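Local coordinates for BH2358 protein (Bacillus halodurans C-125, PDB 2RBD) that is of unknown function but is a putative spore coat protein, a four-helix protein of the DUF3231 family in the ferritin clan, at residues W23-L26 and S27-G31; N30-I33 and N34-S38; I103-T106 and I107-V111; L149-N152 and K153-W157. One frame throughout, in Å; residues are numbered along the deposited sequence. Where two conformers were deposited one is given.

Interaction 1: residues W23-L26 and S27-G31; sequences WTYL and STNNG
Ser27, Thr28, Asn29 and Asn30 each donate their backbone N-H to the carbonyl four residues earlier, from Trp23 to Leu26, in four bonds of 2.8 to 2.9 Å of the continuous alpha-helix 16-42, the first of the four helices of the chain. Thr28 adds a side-chain bond to this pattern. Its OG1 lies 2.9 Å from Thr24 O and donates to it, because a chi1 of -59° places the hydroxyl beside its own backbone N and facing back down the helix. Thr24 O is thus gripped twice by one residue, with Thr28 N and Thr28 OG1 arriving from opposite faces of the carbonyl plane and the hydroxyl well above that plane. Thr24 does the same one turn earlier, its OG1 bonded to Phe20 O. On the buried side, Tyr25 and Asn29 meet obliquely, ring and amide planes turned 60° apart. Both reach helix 46-72: Tyr25 OH and Asn29 ND2 bind Glu62 OE1, and ND2 also bonds Asn63 OD1, which holds the amide in its rotation. Pro160 and Ile159 of the second subunit pack on Trp23 and Ser27. Leu26 sends CD1 to 4.1 Å from Asn30 OD1, while the carboxamide of Asn30 folds back over Leu26 O, with Asn30 CG 3.3 Å from that oxygen. The side chains of Tyr25 and Asn29 approach to 3.7 Å, from CE1 to ND2.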
loop_
_atom_site.group_PDB
_atom_site.type_symbol
_atom_site.label_atom_id
_atom_site.label_comp_id
_atom_site.label_asym_id
_atom_site.label_seq_id
_atom_site.Cartn_x
_atom_site.Cartn_y
_atom_site.Cartn_z
ATOM N N TRP A 23 9.492 -7.318 13.082
ATOM C CA TRP A 23 9.815 -6.413 14.195
ATOM C C TRP A 23 8.886 -5.206 14.216
ATOM O O TRP A 23 8.355 -4.812 15.276
ATOM C CB TRP A 23 11.269 -5.957 14.067
ATOM C CG TRP A 23 11.769 -5.113 15.180
ATOM C CD1 TRP A 23 12.452 -5.546 16.278
ATOM C CD2 TRP A 23 11.701 -3.693 15.293
ATOM N NE1 TRP A 23 12.784 -4.500 17.077
ATOM C CE2 TRP A 23 12.329 -3.344 16.517
ATOM C CE3 TRP A 23 11.166 -2.678 14.494
ATOM C CZ2 TRP A 23 12.448 -2.038 16.946
ATOM C CZ3 TRP A 23 11.258 -1.390 14.935
ATOM C CH2 TRP A 23 11.889 -1.078 16.158
ATOM N N THR A 24 8.665 -4.602 13.053
ATOM C CA THR A 24 7.793 -3.466 12.960
ATOM C C THR A 24 6.318 -3.814 13.305
ATOM O O THR A 24 5.619 -3.058 13.990
ATOM C CB THR A 24 7.924 -2.841 11.567
ATOM O OG1 THR A 24 9.240 -2.305 11.400
ATOM C CG2 THR A 24 6.933 -1.702 11.392
ATOM N N TYR A 25 5.841 -4.950 12.829
ATOM C CA TYR A 25 4.496 -5.410 13.127
ATOM C C TYR A 25 4.286 -5.606 14.633
ATOM O O TYR A 25 3.279 -5.247 15.238
ATOM C CB TYR A 25 4.219 -6.697 12.323
ATOM C CG TYR A 25 2.783 -7.168 12.337
ATOM C CD1 TYR A 25 2.297 -7.938 13.382
ATOM C CD2 TYR A 25 1.893 -6.845 11.292
ATOM C CE1 TYR A 25 1.009 -8.407 13.364
ATOM C CE2 TYR A 25 0.600 -7.301 11.302
ATOM C CZ TYR A 25 0.144 -8.057 12.345
ATOM O OH TYR A 25 -1.144 -8.575 12.382
ATOM N N LEU A 26 5.242 -6.257 15.265
ATOM C CA LEU A 26 5.222 -6.443 16.719
ATOM C C LEU A 26 5.222 -5.089 17.455
ATOM O O LEU A 26 4.468 -4.889 18.384
ATOM C CB LEU A 26 6.444 -7.287 17.114
ATOM C CG LEU A 26 6.687 -7.506 18.605
ATOM C CD1 LEU A 26 5.447 -8.086 19.325
ATOM C CD2 LEU A 26 7.944 -8.393 18.826
ATOM N N SER A 27 6.084 -4.165 17.038
ATOM C CA SER A 27 6.080 -2.838 17.625
ATOM C C SER A 27 4.727 -2.126 17.433
ATOM O O SER A 27 4.228 -1.483 18.364
ATOM C CB SER A 27 7.262 -2.007 17.086
ATOM O OG SER A 27 7.470 -0.840 17.871
ATOM N N THR A 28 4.154 -2.222 16.234
ATOM C CA THR A 28 2.823 -1.662 15.952
ATOM C C THR A 28 1.782 -2.247 16.923
ATOM O O THR A 28 1.016 -1.493 17.550
ATOM C CB THR A 28 2.458 -1.837 14.491
ATOM O OG1 THR A 28 3.461 -1.169 13.705
ATOM C CG2 THR A 28 1.075 -1.190 14.221
ATOM N N ASN A 29 1.791 -3.567 17.076
ATOM C CA ASN A 29 0.897 -4.222 18.026
ATOM C C ASN A 29 1.111 -3.677 19.451
ATOM O O ASN A 29 0.139 -3.425 20.161
ATOM C CB ASN A 29 1.049 -5.740 18.035
ATOM C CG ASN A 29 0.242 -6.444 16.946
ATOM O OD1 ASN A 29 -0.408 -5.788 16.131
ATOM N ND2 ASN A 29 0.283 -7.778 16.937
ATOM N N ASN A 30 2.353 -3.536 19.884
ATOM C CA ASN A 30 2.609 -3.036 21.229
ATOM C C ASN A 30 1.998 -1.668 21.433
ATOM O O ASN A 30 1.431 -1.355 22.482
ATOM C CB ASN A 30 4.126 -2.956 21.460
ATOM C CG ASN A 30 4.789 -4.303 21.633
ATOM O OD1 ASN A 30 4.160 -5.303 21.985
ATOM N ND2 ASN A 30 6.114 -4.301 21.463
ATOM N N GLY A 31 2.118 -0.820 20.421
ATOM C CA GLY A 31 1.543 0.527 20.486
ATOM C C GLY A 31 0.034 0.522 20.494
ATOM O O GLY A 31 -0.629 1.291 21.219
#

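Interaction 2: residues N30-I33 and N34-S38; sequences NGLI and NGYRS
Leu32 and Tyr36, one turn apart on alpha-helix 16-42 of the four-helix chain, lie side by side and point the same way. Leu32 CD2 touches the ring at Tyr36 CE1, 4.1 Å away. A chi1 of -70° brings Tyr36 CG beside its own backbone N and back over the preceding turn, and a chi2 of 15° turns the ring face toward Leu32 C, which stands over it, offset toward the rim; Leu32 O comes within 3.2 Å of Tyr36 CG. The same oxygen accepts the backbone N-H of Tyr36 at 2.8 Å. Beyond the pair, Tyr36 OH bonds Asp110 OD2 on helix 100-124, which pins the far end of the ring.

Ile33 and Arg37 form a second parallel pair on another side of the helix. Here the methyl Ile33 CG2 sits over one face of the guanidinium group, 3.7 Å from Arg37 NH1 and again offset toward the rim. The arginine runs extended from CG to NE: its CB and CG pass over Ile33 O, and CD and the guanidinium then meet Ile33 CG2. The ion pair from Arg37 NE to Asp83 is long and weak, and Gln60 of helix 46-72 also packs on Arg37.

Asn34 is held by polar atoms instead. Its OD1 accepts from Arg84 NE, and Glu102 of the second subunit packs against it. On the other arm of the amide, one water joins Asn34 to the preceding turn, donating to Gly31 O at 2.8 Å and accepting from Asn34 ND2 at 3.2 Å.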
loop_
_atom_site.group_PDB
_atom_site.type_symbol
_atom_site.label_atom_id
_atom_site.label_comp_id
_atom_site.label_asym_id
_atom_site.label_seq_id
_atom_site.Cartn_x
_atom_site.Cartn_y
_atom_site.Cartn_z
ATOM N N ASN A 30 2.353 -3.536 19.884
ATOM C CA ASN A 30 2.609 -3.036 21.229
ATOM C C ASN A 30 1.998 -1.668 21.433
ATOM O O ASN A 30 1.431 -1.355 22.482
ATOM C CB ASN A 30 4.126 -2.956 21.460
ATOM C CG ASN A 30 4.789 -4.303 21.633
ATOM O OD1 ASN A 30 4.160 -5.303 21.985
ATOM N ND2 ASN A 30 6.114 -4.301 21.463
ATOM N N GLY A 31 2.118 -0.820 20.421
ATOM C CA GLY A 31 1.543 0.527 20.486
ATOM C C GLY A 31 0.034 0.522 20.494
ATOM O O GLY A 31 -0.629 1.291 21.219
ATOM N N LEU A 32 -0.526 -0.336 19.678
ATOM C CA LEU A 32 -2.001 -0.443 19.615
ATOM C C LEU A 32 -2.598 -1.049 20.881
ATOM O O LEU A 32 -3.607 -0.580 21.356
ATOM C CB LEU A 32 -2.454 -1.210 18.374
ATOM C CG LEU A 32 -2.192 -0.559 17.005
ATOM C CD1 LEU A 32 -2.710 -1.518 15.920
ATOM C CD2 LEU A 32 -2.907 0.811 16.891
ATOM N N ILE A 33 -1.931 -2.036 21.476
ATOM C CA ILE A 33 -2.348 -2.551 22.761
ATOM C C ILE A 33 -2.424 -1.411 23.797
ATOM O O ILE A 33 -3.389 -1.293 24.537
ATOM C CB ILE A 33 -1.439 -3.690 23.208
ATOM C CG1 ILE A 33 -1.687 -4.945 22.325
ATOM C CG2 ILE A 33 -1.714 -4.049 24.658
ATOM C CD1 ILE A 33 -0.626 -6.033 22.490
ATOM N N ASN A 34 -1.385 -0.584 23.839
ATOM C CA ASN A 34 -1.351 0.522 24.782
ATOM C C ASN A 34 -2.466 1.525 24.516
ATOM O O ASN A 34 -3.177 1.918 25.428
ATOM C CB ASN A 34 0.024 1.185 24.709
ATOM C CG ASN A 34 0.105 2.446 25.558
ATOM O OD1 ASN A 34 -0.153 2.395 26.723
ATOM N ND2 ASN A 34 0.453 3.556 24.959
ATOM N N GLY A 35 -2.646 1.922 23.262
ATOM C CA GLY A 35 -3.727 2.863 22.919
ATOM C C GLY A 35 -5.110 2.320 23.188
ATOM O O GLY A 35 -5.969 3.031 23.693
ATOM N N TYR A 36 -5.317 1.054 22.867
ATOM C CA TYR A 36 -6.607 0.438 23.079
ATOM C C TYR A 36 -6.894 0.248 24.584
ATOM O O TYR A 36 -8.021 0.347 24.999
ATOM C CB TYR A 36 -6.715 -0.905 22.355
ATOM C CG TYR A 36 -6.784 -0.827 20.857
ATOM C CD1 TYR A 36 -6.461 0.324 20.156
ATOM C CD2 TYR A 36 -7.053 -1.963 20.133
ATOM C CE1 TYR A 36 -6.504 0.350 18.745
ATOM C CE2 TYR A 36 -7.095 -1.938 18.736
ATOM C CZ TYR A 36 -6.815 -0.802 18.068
ATOM O OH TYR A 36 -6.836 -0.823 16.684
ATOM N N ARG A 37 -5.872 -0.049 25.381
ATOM C CA ARG A 37 -6.060 -0.074 26.832
ATOM C C ARG A 37 -6.492 1.304 27.349
ATOM O O ARG A 37 -7.327 1.419 28.258
ATOM C CB ARG A 37 -4.786 -0.573 27.481
ATOM C CG ARG A 37 -4.640 -2.083 27.370
ATOM C CD ARG A 37 -3.280 -2.511 27.883
ATOM N NE ARG A 37 -3.240 -3.950 28.135
ATOM C CZ ARG A 37 -2.113 -4.602 28.394
ATOM N NH1 ARG A 37 -0.938 -4.013 28.319
ATOM N NH2 ARG A 37 -2.158 -5.875 28.714
ATOM N N SER A 38 -5.971 2.362 26.730
ATOM C CA SER A 38 -6.460 3.703 27.087
ATOM C C SER A 38 -7.900 3.868 26.608
ATOM O O SER A 38 -8.767 4.266 27.381
ATOM C CB SER A 38 -5.590 4.789 26.493
ATOM O OG SER A 38 -6.049 6.055 26.925
HETATM O O HOH W 1 0.328 3.862 21.820
#

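Interaction 3: residues I103-T106 and I107-V111; sequences ISAT and ISMDV
Polar contacts lead on one side of this stretch, where Ser108 bonds twice to Ser104 O. Its backbone N and its OG each lie 2.9 Å from Ser104 O; the N-H comes moderately tilted from the carbonyl plane, whereas the hydroxyl stands about 40° out of it, off the lone-pair directions. A chi1 of -60° turns Ser108 OG beside its own backbone N and back toward the previous turn. Both serine hydroxyls also meet one amide: Ser104 OG bonds Asn152 OD1 and Ser108 OG bonds Asn152 ND2, on helix 128-155. Ile107, Met109 and Asp110 complete the regular i to i-4 backbone bonding with Ile103, Ala105 and Thr106.

Apolar contacts occupy other sides of the same alpha-helix, 100-124, one of the four that make up the bundle. Ile103 and Ile107 run alongside each other, pointing the same way, with Ile103 CG2 3.9 Å from Ile107 CD1; both face inward, toward Ile52 of helix 46-72, and Tyr36 of helix 16-42 also packs on Ile107. Met109, a selenomethionine here, bends at chi3 (-73°) in the conformer given and curls its methyl back over the previous turn, bringing CE within 3.3 Å of Ala105 O and 4.3 Å of Ala105 CB.

Mixed contact appears between Thr106 and Asp110, again side by side. Thr106 OG1 turns back to bond Glu102 O, while the methyl Thr106 CG2 lies 3.8 Å from Asp110 OD2. The carboxylate of Asp110 also folds over the preceding turn, its CG 3.2 Å from Thr106 O.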
loop_
_atom_site.group_PDB
_atom_site.type_symbol
_atom_site.label_atom_id
_atom_site.label_comp_id
_atom_site.label_asym_id
_atom_site.label_seq_id
_atom_site.Cartn_x
_atom_site.Cartn_y
_atom_site.Cartn_z
ATOM N N ILE A 103 -13.548 6.333 18.546
ATOM C CA ILE A 103 -12.763 5.167 18.967
ATOM C C ILE A 103 -12.993 4.026 17.971
ATOM O O ILE A 103 -12.061 3.399 17.491
ATOM C CB ILE A 103 -13.155 4.714 20.373
ATOM C CG1 ILE A 103 -12.681 5.742 21.412
ATOM C CG2 ILE A 103 -12.520 3.340 20.717
ATOM C CD1 ILE A 103 -13.324 5.569 22.794
ATOM N N SER A 104 -14.264 3.765 17.671
ATOM C CA SER A 104 -14.603 2.696 16.731
ATOM C C SER A 104 -14.005 2.934 15.362
ATOM O O SER A 104 -13.454 2.006 14.754
ATOM C CB SER A 104 -16.118 2.529 16.630
ATOM O OG SER A 104 -16.428 1.301 15.990
ATOM N N ALA A 105 -14.106 4.162 14.861
ATOM C CA ALA A 105 -13.509 4.548 13.573
ATOM C C ALA A 105 -12.021 4.280 13.537
ATOM O O ALA A 105 -11.523 3.727 12.567
ATOM C CB ALA A 105 -13.763 6.004 13.298
ATOM N N THR A 106 -11.329 4.674 14.596
ATOM C CA THR A 106 -9.914 4.458 14.705
ATOM C C THR A 106 -9.528 3.004 14.642
ATOM O O THR A 106 -8.641 2.596 13.865
ATOM C CB THR A 106 -9.396 5.072 16.013
ATOM O OG1 THR A 106 -9.666 6.472 15.976
ATOM C CG2 THR A 106 -7.895 4.839 16.193
ATOM N N ILE A 107 -10.200 2.197 15.444
ATOM C CA ILE A 107 -9.915 0.790 15.464
ATOM C C ILE A 107 -10.220 0.153 14.090
ATOM O O ILE A 107 -9.477 -0.667 13.583
ATOM C CB ILE A 107 -10.708 0.096 16.581
ATOM C CG1 ILE A 107 -10.230 0.636 17.922
ATOM C CG2 ILE A 107 -10.558 -1.452 16.442
ATOM C CD1 ILE A 107 -10.977 0.094 19.097
ATOM N N SER A 108 -11.322 0.552 13.475
ATOM C CA SER A 108 -11.661 0.034 12.136
ATOM C C SER A 108 -10.579 0.358 11.097
ATOM O O SER A 108 -10.185 -0.501 10.284
ATOM C CB SER A 108 -13.004 0.583 11.678
ATOM O OG SER A 108 -14.020 0.178 12.598
HETATM N N MSE A 109 -10.040 1.576 11.163
HETATM C CA MSE A 109 -8.958 1.951 10.258
HETATM C C MSE A 109 -7.686 1.168 10.563
HETATM O O MSE A 109 -6.986 0.757 9.639
HETATM C CB MSE A 109 -8.711 3.450 10.287
HETATM C CG MSE A 109 -9.831 4.183 9.639
HETATM SE SE MSE A 109 -9.568 6.069 9.649
HETATM C CE MSE A 109 -9.891 6.382 11.431
ATOM N N ASP A 110 -7.423 0.963 11.828
ATOM C CA ASP A 110 -6.264 0.169 12.217
ATOM C C ASP A 110 -6.350 -1.279 11.659
ATOM O O ASP A 110 -5.354 -1.862 11.175
ATOM C CB ASP A 110 -6.103 0.076 13.756
ATOM C CG ASP A 110 -5.741 1.397 14.436
ATOM O OD1 ASP A 110 -5.107 2.268 13.786
ATOM O OD2 ASP A 110 -6.102 1.548 15.627
ATOM N N VAL A 111 -7.529 -1.872 11.780
ATOM C CA VAL A 111 -7.757 -3.205 11.282
ATOM C C VAL A 111 -7.547 -3.259 9.768
ATOM O O VAL A 111 -6.916 -4.181 9.239
ATOM C CB VAL A 111 -9.155 -3.752 11.709
ATOM C CG1 VAL A 111 -9.454 -5.100 11.019
ATOM C CG2 VAL A 111 -9.192 -3.880 13.224
#

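Interaction 4: residues L149-N152 and K153-W157; sequences LKLN and KNKGW
Trp157 presents the edge of its indole to two residues of the preceding turn: Asn152 OD1 lies in the ring plane, 3.5 Å from Trp157 CE3, and Leu151 CD2 approaches the same rim, 3.9 Å from Trp157 CZ3. The side chains of Asn152 and Trp157 cross at about a right angle, with amide and indole planes 58° apart. One ring face is taken by Lys155 CB, which sits over its centre. Asn152 cannot swing freely, since both arms of its amide are held by serine hydroxyls of helix 100-124. These contacts gather at the C-terminal end of helix 128-155, the last of the four, which closes in a Schellman motif. Gly156 leaves the helix with a positive phi of 77°, a conformation that favours glycine, and Trp157 N turns back to Asn152 O at 2.9 Å, in the carbonyl plane. Leu151 also meets Lys155, whose chain bends at chi2 (-75°) and brings CE to 3.9 Å from Leu151 CD1; Lys155 NZ then forms salt bridges with Asp45 and Asp47. On another side of the helix the extended chain of Lys153 crosses Leu149 obliquely, Lys153 CE 3.8 Å from Leu149 CG. Its ammonium bonds Ile126 O of the third subunit, whose Ile126 and Glu128 pack on Leu149 and Lys153 respectively.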
loop_
_atom_site.group_PDB
_atom_site.type_symbol
_atom_site.label_atom_id
_atom_site.label_comp_id
_atom_site.label_asym_id
_atom_site.label_seq_id
_atom_site.Cartn_x
_atom_site.Cartn_y
_atom_site.Cartn_z
ATOM N N LEU A 149 -17.367 -3.748 11.457
ATOM C CA LEU A 149 -18.322 -3.189 10.528
ATOM C C LEU A 149 -19.743 -3.402 11.047
ATOM O O LEU A 149 -20.551 -2.477 10.996
ATOM C CB LEU A 149 -18.154 -3.835 9.165
ATOM C CG LEU A 149 -19.076 -3.364 8.032
ATOM C CD1 LEU A 149 -18.920 -1.843 7.869
ATOM C CD2 LEU A 149 -18.767 -4.141 6.743
ATOM N N LYS A 150 -20.037 -4.601 11.544
ATOM C CA LYS A 150 -21.376 -4.901 12.109
ATOM C C LYS A 150 -21.713 -3.956 13.275
ATOM O O LYS A 150 -22.816 -3.393 13.347
ATOM C CB LYS A 150 -21.449 -6.346 12.563
ATOM C CG LYS A 150 -21.718 -7.312 11.424
ATOM C CD LYS A 150 -21.546 -8.748 11.843
ATOM C CE LYS A 150 -21.656 -9.694 10.641
ATOM N NZ LYS A 150 -21.482 -11.102 11.113
ATOM N N LEU A 151 -20.746 -3.748 14.161
ATOM C CA LEU A 151 -20.884 -2.799 15.275
ATOM C C LEU A 151 -21.219 -1.413 14.788
ATOM O O LEU A 151 -22.170 -0.800 15.260
ATOM C CB LEU A 151 -19.623 -2.767 16.128
ATOM C CG LEU A 151 -19.575 -1.811 17.330
ATOM C CD1 LEU A 151 -20.373 -2.402 18.457
ATOM C CD2 LEU A 151 -18.126 -1.496 17.790
ATOM N N ASN A 152 -20.424 -0.891 13.850
ATOM C CA ASN A 152 -20.614 0.448 13.352
ATOM C C ASN A 152 -21.982 0.609 12.698
ATOM O O ASN A 152 -22.646 1.648 12.849
ATOM C CB ASN A 152 -19.492 0.811 12.390
ATOM C CG ASN A 152 -18.187 1.092 13.104
ATOM O OD1 ASN A 152 -18.187 1.664 14.174
ATOM N ND2 ASN A 152 -17.064 0.675 12.507
ATOM N N LYS A 153 -22.403 -0.410 11.975
ATOM C CA LYS A 153 -23.750 -0.417 11.395
ATOM C C LYS A 153 -24.815 -0.411 12.489
ATOM O O LYS A 153 -25.708 0.438 12.437
ATOM C CB LYS A 153 -23.948 -1.604 10.447
ATOM C CG LYS A 153 -23.149 -1.505 9.159
ATOM C CD LYS A 153 -23.342 -2.764 8.330
ATOM C CE LYS A 153 -22.673 -2.682 6.947
ATOM N NZ LYS A 153 -22.740 -3.959 6.154
ATOM N N ASN A 154 -24.683 -1.308 13.456
ATOM C CA ASN A 154 -25.692 -1.496 14.508
ATOM C C ASN A 154 -25.871 -0.224 15.340
ATOM O O ASN A 154 -27.000 0.125 15.746
ATOM C CB ASN A 154 -25.290 -2.639 15.415
ATOM C CG ASN A 154 -25.395 -4.025 14.739
ATOM O OD1 ASN A 154 -25.993 -4.157 13.682
ATOM N ND2 ASN A 154 -24.812 -5.055 15.373
ATOM N N LYS A 155 -24.751 0.444 15.628
ATOM C CA LYS A 155 -24.721 1.635 16.486
ATOM C C LYS A 155 -25.047 2.924 15.758
ATOM O O LYS A 155 -25.285 3.954 16.385
ATOM C CB LYS A 155 -23.358 1.759 17.167
ATOM C CG LYS A 155 -23.005 0.578 18.015
ATOM C CD LYS A 155 -23.780 0.553 19.353
ATOM C CE LYS A 155 -23.458 -0.723 20.131
ATOM N NZ LYS A 155 -24.124 -0.795 21.479
ATOM N N GLY A 156 -25.048 2.878 14.438
ATOM C CA GLY A 156 -25.283 4.073 13.624
ATOM C C GLY A 156 -24.060 4.965 13.575
ATOM O O GLY A 156 -24.177 6.173 13.410
ATOM N N TRP A 157 -22.889 4.377 13.732
ATOM C CA TRP A 157 -21.651 5.135 13.725
ATOM C C TRP A 157 -21.018 5.226 12.323
ATOM O O TRP A 157 -20.118 6.019 12.117
ATOM C CB TRP A 157 -20.634 4.521 14.671
ATOM C CG TRP A 157 -21.030 4.582 16.099
ATOM C CD1 TRP A 157 -21.906 5.456 16.668
ATOM C CD2 TRP A 157 -20.530 3.777 17.151
ATOM N NE1 TRP A 157 -22.005 5.215 18.002
ATOM C CE2 TRP A 157 -21.173 4.188 18.335
ATOM C CE3 TRP A 157 -19.664 2.685 17.209
ATOM C CZ2 TRP A 157 -20.988 3.552 19.541
ATOM C CZ3 TRP A 157 -19.450 2.078 18.423
ATOM C CH2 TRP A 157 -20.118 2.519 19.587
#

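How the interactions relate
Interactions 1 and 2 are successive turns of helix 16-42, share Asn30 and Gly31, and both reach the second subunit; interaction 1 is the more buried. Interaction 3 lies on helix 100-124 and touches interactions 2 and 4, through Tyr36 with Asp110 and through Ser104 and Ser108 with Asn152, whereas interactions 1 and 4 stay about 17 Å apart at their nearest atoms. Interaction 4, centred about 19 Å from the middle of the chain, holds a helix end and has more exposed residues, Lys150 among them, and the third subunit as neighbour. Hydroxyl-to-carbonyl bonds within a turn mark interactions 1 and 3; interaction 2 relies on side chains lying alongside one another and on a bridging water.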